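Local coordinates for protein endo-beta-1,4-glucanase (Bacillus licheniformis, PDB 2JEM) that hydrolyses internal beta-1,4 linkages of glucans, probably attacking xyloglucan of the plant cell wall as a family 12 glycoside hydrolase, at residues Lys116-Lys121 against Trp256-Arg261; Ser123-Ala128 against Asn207-Asn212; Tyr136-His141 against Asp154-Trp159; Ser150-Gln155 against Lys195-Phe200. The protein carries 1 engineered substitution. All coordinates share one frame; numbering follows the deposited sequence.

Contact 1 of 4, residues Lys116-Lys121 against Trp256-Arg261; sequences KNINTK and WDVTVR
Strand residues Ile118-Lys121 and Trp256-Val260 run antiparallel, with 173° between their directions and 4.7 Å between their axes at closest approach. Asn119 and Thr259 make a hydrogen-bonded pair, Asn119 N reaching Thr259 O at 2.9 Å and Thr259 N reaching Asn119 O at 2.8 Å; Lys121 with Asp257 repeats the pattern, and Asn117 with Arg261 continues the ladder to the C-terminus. Ile118-Val260 and Thr120-Val258 are the non-hydrogen-bonded pairs between them. Their side chains share one face, where Val258 CG1, swung beside the carbonyl carbon (chi1 178°), meets Ile118 CG2 at 3.9 Å while Val258 CG2 lies alongside Thr120 CG2 in the conformer modelled. On the other face Lys121 lies beside Asp257, but both are modelled in two conformers and their long salt bridge is doubtful; Asp257 OD1 is also held by Tyr46 and Lys42. A water links Lys116 NZ to the terminal Arg261 OXT. Strand 118-128 is flanked by 247-260 and 210-214, and the face carrying Ile118, Thr120 and Val258 packs on Val238 of strand 234-244, with Ile215 at the start of helix 215-225 touching Ile118 and Thr120.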
# COMPACT_ATOMS: atom_id res chain seq x y z
N LYS A 116 -5.04 19.10 -0.04
CA LYS A 116 -6.29 18.37 -0.23
C LYS A 116 -6.43 17.27 0.83
O LYS A 116 -5.45 16.65 1.24
CB LYS A 116 -6.37 17.75 -1.62
CG LYS A 116 -6.25 18.78 -2.74
CD LYS A 116 -7.37 19.81 -2.67
CE LYS A 116 -7.37 20.72 -3.92
NZ LYS A 116 -7.52 19.93 -5.18
N ASN A 117 -7.66 17.03 1.26
CA ASN A 117 -7.94 15.86 2.10
C ASN A 117 -7.93 14.60 1.24
O ASN A 117 -8.36 14.62 0.07
CB ASN A 117 -9.28 16.05 2.83
CG ASN A 117 -9.21 17.21 3.81
OD1 ASN A 117 -8.40 17.20 4.75
ND2 ASN A 117 -10.01 18.24 3.55
N ILE A 118 -7.35 13.53 1.77
CA ILE A 118 -7.28 12.26 1.06
C ILE A 118 -7.87 11.23 2.02
O ILE A 118 -7.16 10.60 2.83
CB ILE A 118 -5.82 11.89 0.66
CG1 ILE A 118 -5.16 13.04 -0.13
CG2 ILE A 118 -5.80 10.57 -0.11
CD1 ILE A 118 -3.67 12.79 -0.44
N ASN A 119 -9.19 11.11 1.96
CA ASN A 119 -9.89 10.28 2.92
C ASN A 119 -10.05 8.88 2.41
O ASN A 119 -10.59 8.68 1.32
CB ASN A 119 -11.25 10.89 3.24
CG ASN A 119 -11.12 12.13 4.09
OD1 ASN A 119 -11.37 13.23 3.63
ND2 ASN A 119 -10.68 11.96 5.33
N THR A 120 -9.61 7.94 3.23
CA THR A 120 -9.69 6.53 2.89
C THR A 120 -10.61 5.81 3.86
O THR A 120 -10.73 6.21 5.03
CB THR A 120 -8.31 5.86 2.97
OG1 THR A 120 -7.83 5.89 4.33
CG2 THR A 120 -7.32 6.57 2.04
N LYS A 121 -11.21 4.73 3.39
CA LYS A 121 -11.97 3.83 4.25
C LYS A 121 -11.58 2.42 3.87
O LYS A 121 -11.55 2.10 2.68
CB LYS A 121 -13.48 4.01 4.05
CG LYS A 121 -13.97 5.47 3.96
CD LYS A 121 -15.48 5.55 3.72
CE LYS A 121 -15.89 5.05 2.33
NZ LYS A 121 -17.17 5.66 1.86
N TRP A 256 -14.18 -0.16 0.92
CA TRP A 256 -13.00 0.47 0.32
C TRP A 256 -13.36 1.76 -0.44
O TRP A 256 -14.28 1.76 -1.25
CB TRP A 256 -12.34 -0.45 -0.70
CG TRP A 256 -11.34 0.26 -1.53
CD1 TRP A 256 -11.47 0.65 -2.85
CD2 TRP A 256 -10.05 0.70 -1.10
NE1 TRP A 256 -10.33 1.30 -3.25
CE2 TRP A 256 -9.44 1.34 -2.20
CE3 TRP A 256 -9.34 0.61 0.11
CZ2 TRP A 256 -8.14 1.88 -2.15
CZ3 TRP A 256 -8.06 1.17 0.18
CH2 TRP A 256 -7.47 1.79 -0.94
N ASP A 257 -12.59 2.81 -0.20
CA ASP A 257 -12.66 4.02 -1.02
C ASP A 257 -11.49 4.91 -0.67
O ASP A 257 -10.96 4.86 0.43
CB ASP A 257 -13.98 4.80 -0.80
CG ASP A 257 -15.04 4.53 -1.90
OD1 ASP A 257 -14.71 4.47 -3.11
OD2 ASP A 257 -16.21 4.40 -1.54
N VAL A 258 -11.06 5.69 -1.66
CA VAL A 258 -10.08 6.75 -1.43
C VAL A 258 -10.64 7.95 -2.19
O VAL A 258 -10.88 7.87 -3.41
CB VAL A 258 -8.66 6.40 -1.92
CG1 VAL A 258 -7.72 7.57 -1.70
CG2 VAL A 258 -8.14 5.18 -1.19
N THR A 259 -10.86 9.05 -1.48
CA THR A 259 -11.42 10.24 -2.12
C THR A 259 -10.57 11.47 -1.82
O THR A 259 -10.33 11.78 -0.66
CB THR A 259 -12.90 10.47 -1.71
OG1 THR A 259 -13.66 9.31 -2.09
CG2 THR A 259 -13.48 11.71 -2.42
N VAL A 260 -10.12 12.12 -2.89
CA VAL A 260 -9.26 13.31 -2.82
C VAL A 260 -10.19 14.49 -3.04
O VAL A 260 -10.84 14.59 -4.09
CB VAL A 260 -8.14 13.33 -3.91
CG1 VAL A 260 -7.24 14.60 -3.75
CG2 VAL A 260 -7.26 12.07 -3.85
N ARG A 261 -10.26 15.38 -2.06
CA ARG A 261 -11.15 16.53 -2.20
C ARG A 261 -10.65 17.70 -1.37
O ARG A 261 -10.01 17.53 -0.32
CB ARG A 261 -12.61 16.13 -1.87
CG ARG A 261 -13.64 17.28 -1.86
CD ARG A 261 -13.80 17.97 -3.21
NE ARG A 261 -14.84 19.00 -3.08
CZ ARG A 261 -14.62 20.22 -2.59
NH1 ARG A 261 -13.41 20.60 -2.20
NH2 ARG A 261 -15.64 21.08 -2.50
OXT ARG A 261 -10.89 18.86 -1.75
O HOH W 1 -10.43 19.51 -4.48
O HOH W 2 -11.85 13.69 0.79
O HOH W 3 -13.30 7.98 1.02

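Contact 2 of 4, residues Ser123-Ala128 against Asn207-Asn212; sequences SYSISA and NTQSAN
Tyr124 carries CG between its own backbone N and carbonyl carbon (chi1 74°), the crowded position, and this lays the phenol alongside the backbone of Thr208-Ser210. Gln209, whose CG lies beside its backbone N (chi1 -69°) and whose chain is extended beyond it, runs instead along the backbone of Tyr124 and Ser125. The two side chains therefore each lean on the opposite segment. Gln209 CA approaches the Tyr124 ring as an off-centre CH-pi contact, 4.2 Å from the ring centroid, and Tyr124 OH comes to 2.7 Å from Thr208 O in a weak hydrogen bond whose proton has another acceptor within reach. Backbone pairing is brief: Tyr124 N donates to Gln209 O at 2.8 Å, with 160° at the hydrogen, and Ser123 CA meets the same Gln209 O at 3.2 Å, so one carbonyl oxygen takes an N-H hydrogen bond and a CA-H...O contact. Ser123 and Ser210 form the single antiparallel bridge, a non-hydrogen-bonded pair, where strand 210-214 joins as the outermost strand of a six-stranded antiparallel sheet of the jelly-roll sandwich that family 12 adopts. Packing is tight at Gln209 CB, 3.1 Å from Tyr124 O. Farther out, a water accepts from Ile126 N and donates to Gln209 OE1, 2.9 Å from that oxygen, tying the segments where direct bridges have ended. With an alanine in place of Tyr124, Thr208 O would probably lose its phenol partner and a gap would be likely to open beside Gln209 CA. Ile251 of the adjacent strand 247-260, and Leu160 and Phe240 of the facing sheet, pack against the tyrosine.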
# COMPACT_ATOMS: atom_id res chain seq x y z
N SER A 123 -12.36 -1.74 5.45
CA SER A 123 -12.69 -2.77 6.44
C SER A 123 -12.31 -4.10 5.79
O SER A 123 -12.60 -4.33 4.61
CB SER A 123 -14.17 -2.76 6.76
OG SER A 123 -14.56 -1.51 7.28
N TYR A 124 -11.63 -4.95 6.53
CA TYR A 124 -11.15 -6.19 5.95
C TYR A 124 -11.03 -7.26 7.04
O TYR A 124 -11.13 -6.96 8.24
CB TYR A 124 -9.78 -5.95 5.28
CG TYR A 124 -8.69 -5.80 6.30
CD1 TYR A 124 -8.45 -4.55 6.91
CD2 TYR A 124 -7.92 -6.90 6.70
CE1 TYR A 124 -7.47 -4.40 7.87
CE2 TYR A 124 -6.92 -6.76 7.68
CZ TYR A 124 -6.71 -5.50 8.26
OH TYR A 124 -5.74 -5.38 9.23
N SER A 125 -10.84 -8.50 6.61
CA SER A 125 -10.60 -9.59 7.53
C SER A 125 -9.67 -10.56 6.84
O SER A 125 -9.96 -10.97 5.71
CB SER A 125 -11.90 -10.30 7.88
OG SER A 125 -11.62 -11.33 8.83
N ILE A 126 -8.55 -10.85 7.49
CA ILE A 126 -7.61 -11.88 7.04
C ILE A 126 -7.77 -13.22 7.78
O ILE A 126 -7.86 -13.27 9.02
CB ILE A 126 -6.12 -11.39 7.15
CG1 ILE A 126 -5.86 -10.20 6.20
CG2 ILE A 126 -5.12 -12.52 6.85
CD1 ILE A 126 -4.47 -9.53 6.43
N SER A 127 -7.75 -14.31 7.02
CA SER A 127 -7.58 -15.64 7.60
C SER A 127 -6.36 -16.30 6.94
O SER A 127 -6.41 -16.67 5.77
CB SER A 127 -8.84 -16.49 7.38
OG SER A 127 -8.66 -17.78 7.97
N ALA A 128 -5.28 -16.44 7.69
CA ALA A 128 -4.04 -16.95 7.11
C ALA A 128 -3.10 -17.50 8.18
O ALA A 128 -3.27 -17.21 9.35
CB ALA A 128 -3.33 -15.84 6.33
N ASN A 207 -3.13 -4.78 15.99
CA ASN A 207 -3.85 -4.94 14.73
C ASN A 207 -5.29 -4.43 14.81
O ASN A 207 -5.93 -4.50 15.89
CB ASN A 207 -3.81 -6.38 14.22
CG ASN A 207 -2.40 -6.89 14.03
OD1 ASN A 207 -1.46 -6.12 13.86
ND2 ASN A 207 -2.25 -8.21 14.04
N THR A 208 -5.79 -3.93 13.68
CA THR A 208 -7.21 -3.55 13.53
C THR A 208 -7.76 -3.96 12.16
O THR A 208 -7.00 -4.02 11.18
CB THR A 208 -7.48 -2.03 13.76
OG1 THR A 208 -8.90 -1.83 13.86
CG2 THR A 208 -6.92 -1.13 12.61
N GLN A 209 -9.07 -4.23 12.09
CA GLN A 209 -9.70 -4.65 10.84
C GLN A 209 -10.43 -3.55 10.07
O GLN A 209 -11.00 -3.80 9.00
CB GLN A 209 -10.65 -5.83 11.10
CG GLN A 209 -9.90 -7.08 11.47
CD GLN A 209 -10.82 -8.27 11.66
OE1 GLN A 209 -10.54 -9.39 11.19
NE2 GLN A 209 -11.93 -8.04 12.37
N SER A 210 -10.38 -2.33 10.61
CA SER A 210 -10.97 -1.17 9.95
C SER A 210 -10.23 0.10 10.34
O SER A 210 -9.73 0.24 11.47
CB SER A 210 -12.47 -1.05 10.26
OG SER A 210 -12.70 -0.78 11.63
N ALA A 211 -10.12 1.01 9.38
CA ALA A 211 -9.59 2.34 9.65
C ALA A 211 -10.16 3.28 8.60
O ALA A 211 -10.34 2.90 7.45
CB ALA A 211 -8.07 2.33 9.60
N ASN A 212 -10.49 4.48 9.02
CA ASN A 212 -10.98 5.55 8.15
C ASN A 212 -9.99 6.66 8.40
O ASN A 212 -10.06 7.30 9.46
CB ASN A 212 -12.40 5.93 8.61
CG ASN A 212 -12.98 7.17 7.91
OD1 ASN A 212 -14.07 7.61 8.26
ND2 ASN A 212 -12.26 7.71 6.92
O HOH W 4 -7.87 -9.75 10.05

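Contact 3 of 4, residues Tyr136-His141 against Asp154-Trp159; sequences YDIWLH and DQIMIW. Engineered in segment 154-159: Gln155 (natural residue Glu).
Main-chain bonds join Tyr136-Leu140 to Asp154-Ile158 as antiparallel strands whose directions differ by 164°. Ile138 and Ile156 exchange both bonds, Ile138 N to Ile156 O and Ile156 N to Ile138 O each 2.8 Å, whereas the last one, Asp154 N to Leu140 O, is weak. Apolar contacts fill the face toward helix 215-225: Ile138 CD1 meets Ile158 CD1 at 3.8 Å, and Leu140 CD1 meets Ile156 CD1 at the same 3.8 Å. Polar and aromatic contacts occupy the other face, around the engineered Gln155 (Glu in the natural sequence). Its extended chain, CG anti to the backbone N (chi1 178°), lies beside Trp139, with CG 3.8 Å from the centroid of the six-membered ring and CD 3.3 Å from Trp139 CH2; amide and indole planes are 20° apart. Gln155 NE2 donates to the syn side of Asp137 OD1 at 2.9 Å. A serine replacing Trp139 would probably leave one face of the Gln155 amide uncovered and open a gap beside its CG and CD. Bonds from NE2 to Asp137 and from Trp197, beyond these strands, to OE1 should hold the Gln155 amide in one rotation, and both of its polar atoms are satisfied although buried.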
# COMPACT_ATOMS: atom_id res chain seq x y z
N TYR A 136 -1.70 0.14 4.00
CA TYR A 136 -1.75 1.18 2.98
C TYR A 136 -0.35 1.44 2.48
O TYR A 136 0.64 1.31 3.23
CB TYR A 136 -2.29 2.49 3.52
CG TYR A 136 -3.76 2.54 3.73
CD1 TYR A 136 -4.62 2.89 2.67
CD2 TYR A 136 -4.32 2.25 4.97
CE1 TYR A 136 -6.00 2.96 2.87
CE2 TYR A 136 -5.70 2.32 5.19
CZ TYR A 136 -6.54 2.66 4.12
OH TYR A 136 -7.90 2.72 4.35
N ASP A 137 -0.28 1.76 1.21
CA ASP A 137 0.96 2.06 0.53
C ASP A 137 0.69 3.34 -0.24
O ASP A 137 -0.22 3.37 -1.10
CB ASP A 137 1.23 0.94 -0.45
CG ASP A 137 2.67 0.71 -0.67
OD1 ASP A 137 3.48 1.55 -0.19
OD2 ASP A 137 2.99 -0.32 -1.33
N ILE A 138 1.47 4.37 0.05
CA ILE A 138 1.26 5.69 -0.55
C ILE A 138 2.58 6.07 -1.20
O ILE A 138 3.63 6.06 -0.55
CB ILE A 138 0.83 6.76 0.50
CG1 ILE A 138 -0.46 6.34 1.26
CG2 ILE A 138 0.68 8.15 -0.15
CD1 ILE A 138 -0.21 5.79 2.70
N TRP A 139 2.51 6.37 -2.48
CA TRP A 139 3.69 6.69 -3.31
C TRP A 139 3.72 8.17 -3.64
O TRP A 139 2.68 8.76 -4.01
CB TRP A 139 3.69 5.86 -4.61
CG TRP A 139 3.75 4.38 -4.35
CD1 TRP A 139 2.72 3.50 -4.45
CD2 TRP A 139 4.91 3.62 -3.95
NE1 TRP A 139 3.16 2.22 -4.12
CE2 TRP A 139 4.50 2.27 -3.82
CE3 TRP A 139 6.25 3.96 -3.68
CZ2 TRP A 139 5.39 1.25 -3.44
CZ3 TRP A 139 7.14 2.93 -3.30
CH2 TRP A 139 6.70 1.59 -3.18
N LEU A 140 4.91 8.76 -3.51
CA LEU A 140 5.13 10.16 -3.83
C LEU A 140 6.27 10.35 -4.83
O LEU A 140 7.22 9.55 -4.87
CB LEU A 140 5.42 11.00 -2.59
CG LEU A 140 4.32 11.07 -1.54
CD1 LEU A 140 4.57 9.96 -0.51
CD2 LEU A 140 4.33 12.43 -0.86
N HIS A 141 6.14 11.42 -5.62
CA HIS A 141 7.15 11.85 -6.62
C HIS A 141 7.32 13.38 -6.57
O HIS A 141 6.46 14.12 -6.05
CB HIS A 141 6.68 11.52 -8.05
CG HIS A 141 6.64 10.06 -8.38
ND1 HIS A 141 5.53 9.28 -8.13
CD2 HIS A 141 7.52 9.27 -9.04
CE1 HIS A 141 5.76 8.05 -8.56
NE2 HIS A 141 6.96 8.01 -9.11
N ASP A 154 9.44 8.90 -2.41
CA ASP A 154 9.05 8.44 -1.06
C ASP A 154 7.93 7.43 -1.10
O ASP A 154 7.08 7.49 -2.00
CB ASP A 154 8.58 9.61 -0.18
CG ASP A 154 9.58 10.76 -0.15
OD1 ASP A 154 9.54 11.57 -1.09
OD2 ASP A 154 10.39 10.84 0.81
N GLN A 155 7.95 6.52 -0.13
CA GLN A 155 6.90 5.54 0.09
C GLN A 155 6.45 5.74 1.54
O GLN A 155 7.30 5.86 2.44
CB GLN A 155 7.46 4.12 -0.11
CG GLN A 155 6.41 3.01 0.15
CD GLN A 155 7.03 1.63 0.09
OE1 GLN A 155 8.27 1.49 0.01
NE2 GLN A 155 6.19 0.60 0.13
N ILE A 156 5.14 5.77 1.78
CA ILE A 156 4.60 5.76 3.15
C ILE A 156 3.77 4.47 3.29
O ILE A 156 2.89 4.17 2.45
CB ILE A 156 3.70 6.99 3.44
CG1 ILE A 156 4.49 8.30 3.19
CG2 ILE A 156 3.13 6.92 4.89
CD1 ILE A 156 3.55 9.57 3.13
N MET A 157 4.08 3.69 4.33
CA MET A 157 3.25 2.54 4.65
C MET A 157 2.50 2.75 5.96
O MET A 157 3.07 3.20 6.96
CB MET A 157 4.08 1.27 4.71
CG MET A 157 4.57 0.85 3.32
SD MET A 157 5.54 -0.68 3.45
CE MET A 157 4.26 -1.90 3.65
N ILE A 158 1.21 2.41 5.95
CA ILE A 158 0.43 2.48 7.16
C ILE A 158 -0.13 1.10 7.45
O ILE A 158 -1.08 0.68 6.81
CB ILE A 158 -0.70 3.55 7.08
CG1 ILE A 158 -0.14 4.93 6.67
CG2 ILE A 158 -1.43 3.61 8.45
CD1 ILE A 158 -1.29 5.96 6.37
N TRP A 159 0.51 0.38 8.37
CA TRP A 159 0.18 -1.02 8.63
C TRP A 159 -0.98 -1.14 9.61
O TRP A 159 -0.90 -0.71 10.79
CB TRP A 159 1.36 -1.77 9.22
CG TRP A 159 2.63 -1.81 8.47
CD1 TRP A 159 3.21 -0.83 7.69
CD2 TRP A 159 3.56 -2.89 8.51
NE1 TRP A 159 4.43 -1.26 7.22
CE2 TRP A 159 4.68 -2.52 7.71
CE3 TRP A 159 3.57 -4.15 9.13
CZ2 TRP A 159 5.78 -3.36 7.51
CZ3 TRP A 159 4.67 -5.00 8.95
CH2 TRP A 159 5.77 -4.59 8.14

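Contact 4 of 4, residues Ser150-Gln155 against Lys195-Phe200; sequences SAPTDQ and KGWNVF. Engineered in segment 150-155: Gln155 (natural residue Glu).
Parallel pairing of Asp154 with Asn198 and of Gln155 with Val199 joins strands 154-163 and 195-204 in the mixed sheet; just there, Thr153 and Asp154 form a classic beta bulge opposite Leu140 of strand 131-141. Asn198 N donates to Thr153 O at 3.2 Å. Past the bulge the bonds tighten: Gln155 N to Asn198 O is 2.8 Å and Phe200 N to Gln155 O is 2.9 Å, both donors nearly along the C=O axis. Trp197 bears its CG between backbone N and carbonyl carbon (chi1 52°), which turns the indole back over the other segment. There Trp197 CE3 touches Pro152 CD at 3.8 Å, and Trp197 NE1 donates to OE1 of the engineered Gln155 at 3.0 Å, coming from above the carbonyl plane, with amide and ring planes 69° apart. On the other face Asn198 ND2 reaches Asp154 OD2 at 3.0 Å, also from above the carboxylate plane rather than within it, and the same oxygen meets the ring edge of Phe200, 3.3 Å from CE2. Asp154 OD1 receives Thr153 OG1 on its anti side and forms a salt bridge with Lys233. The buried carboxylate is thus gripped at both oxygens by donors and a positive charge, which would tend to favour its ionised form; across the sheet, the indole N-H is consistent with the Gln155 amide oxygen pointing this way.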
# COMPACT_ATOMS: atom_id res chain seq x y z
N SER A 150 9.09 5.81 -13.56
CA SER A 150 9.46 6.89 -12.65
C SER A 150 9.60 6.33 -11.24
O SER A 150 8.59 6.09 -10.58
CB SER A 150 8.37 7.98 -12.66
OG SER A 150 8.30 8.63 -13.90
N ALA A 151 10.83 6.12 -10.76
CA ALA A 151 11.02 5.77 -9.36
C ALA A 151 10.39 6.84 -8.45
O ALA A 151 10.63 8.04 -8.63
CB ALA A 151 12.51 5.57 -9.01
N PRO A 152 9.55 6.40 -7.49
CA PRO A 152 9.08 7.31 -6.44
C PRO A 152 10.24 7.93 -5.68
O PRO A 152 11.34 7.36 -5.64
CB PRO A 152 8.26 6.39 -5.51
CG PRO A 152 7.88 5.23 -6.35
CD PRO A 152 9.02 5.04 -7.33
N THR A 153 9.98 9.08 -5.08
CA THR A 153 10.93 9.72 -4.17
C THR A 153 10.70 9.25 -2.74
O THR A 153 11.63 9.22 -1.92
CB THR A 153 10.78 11.28 -4.21
OG1 THR A 153 9.42 11.64 -3.93
CG2 THR A 153 11.16 11.85 -5.61
N ASP A 154 9.44 8.90 -2.41
CA ASP A 154 9.05 8.44 -1.06
C ASP A 154 7.93 7.43 -1.10
O ASP A 154 7.08 7.49 -2.00
CB ASP A 154 8.58 9.61 -0.18
CG ASP A 154 9.58 10.76 -0.15
OD1 ASP A 154 9.54 11.57 -1.09
OD2 ASP A 154 10.39 10.84 0.81
N GLN A 155 7.95 6.52 -0.13
CA GLN A 155 6.90 5.54 0.09
C GLN A 155 6.45 5.74 1.54
O GLN A 155 7.30 5.86 2.44
CB GLN A 155 7.46 4.12 -0.11
CG GLN A 155 6.41 3.01 0.15
CD GLN A 155 7.03 1.63 0.09
OE1 GLN A 155 8.27 1.49 0.01
NE2 GLN A 155 6.19 0.60 0.13
N LYS A 195 18.58 3.79 -8.29
CA LYS A 195 17.22 4.21 -7.94
C LYS A 195 16.80 3.75 -6.54
O LYS A 195 17.30 2.75 -6.00
CB LYS A 195 16.23 3.68 -8.98
CG LYS A 195 16.47 4.26 -10.38
CD LYS A 195 15.36 3.87 -11.36
CE LYS A 195 15.60 4.54 -12.73
NZ LYS A 195 14.41 4.33 -13.66
N GLY A 196 15.85 4.47 -5.94
CA GLY A 196 15.36 4.09 -4.62
C GLY A 196 14.56 5.22 -4.03
O GLY A 196 14.34 6.23 -4.69
N TRP A 197 14.11 5.04 -2.79
CA TRP A 197 13.24 6.03 -2.15
C TRP A 197 13.26 5.88 -0.63
O TRP A 197 13.58 4.81 -0.08
CB TRP A 197 11.79 5.87 -2.68
CG TRP A 197 11.27 4.47 -2.60
CD1 TRP A 197 10.70 3.87 -1.52
CD2 TRP A 197 11.27 3.50 -3.66
NE1 TRP A 197 10.32 2.58 -1.84
CE2 TRP A 197 10.67 2.33 -3.15
CE3 TRP A 197 11.68 3.53 -5.00
CZ2 TRP A 197 10.49 1.18 -3.92
CZ3 TRP A 197 11.52 2.37 -5.77
CH2 TRP A 197 10.93 1.21 -5.22
N ASN A 198 12.90 6.98 0.04
CA ASN A 198 12.67 6.96 1.47
C ASN A 198 11.44 6.11 1.73
O ASN A 198 10.49 6.13 0.91
CB ASN A 198 12.45 8.37 1.99
CG ASN A 198 13.63 9.29 1.66
OD1 ASN A 198 14.76 9.01 2.03
ND2 ASN A 198 13.36 10.40 0.96
N VAL A 199 11.45 5.41 2.85
CA VAL A 199 10.25 4.73 3.31
C VAL A 199 9.92 5.12 4.76
O VAL A 199 10.76 5.02 5.67
CB VAL A 199 10.32 3.19 3.08
CG1 VAL A 199 11.55 2.58 3.74
CG2 VAL A 199 9.05 2.50 3.60
N PHE A 200 8.69 5.61 4.94
CA PHE A 200 8.20 6.00 6.25
C PHE A 200 7.11 5.03 6.61
O PHE A 200 6.12 4.93 5.89
CB PHE A 200 7.64 7.42 6.18
CG PHE A 200 8.64 8.43 5.66
CD1 PHE A 200 9.68 8.88 6.48
CD2 PHE A 200 8.56 8.91 4.34
CE1 PHE A 200 10.63 9.80 6.01
CE2 PHE A 200 9.51 9.85 3.87
CZ PHE A 200 10.55 10.29 4.72
O HOH W 5 13.21 6.95 -12.16
O HOH W 6 13.60 8.02 -6.25

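How the contacts relate
Contacts 3 and 4 share Asp154 and Gln155 and lie 9 Å apart between centres; Leu140 O with Thr153 N and Met157 N with Phe200 O, each 2.8 Å and a probable hydrogen bond, stitch three strands into one mixed sheet. Contacts 1 and 2 share strand 118-128 in the antiparallel sheet and meet where, in the modelled conformers, Asn212 ND2 lies 2.9 Å from Thr120 O. Between the sheets, Tyr136 OH of contact 3 makes a weak approach, 3.2 Å, to the modelled Thr120 OG1 of contact 1. Contact 4 is about 26 Å from contact 2, centre to centre, across the chain's middle. Trp139, Trp197 and Asp137 around Gln155 are consistent with a place in the substrate cleft, as in family 12 relatives.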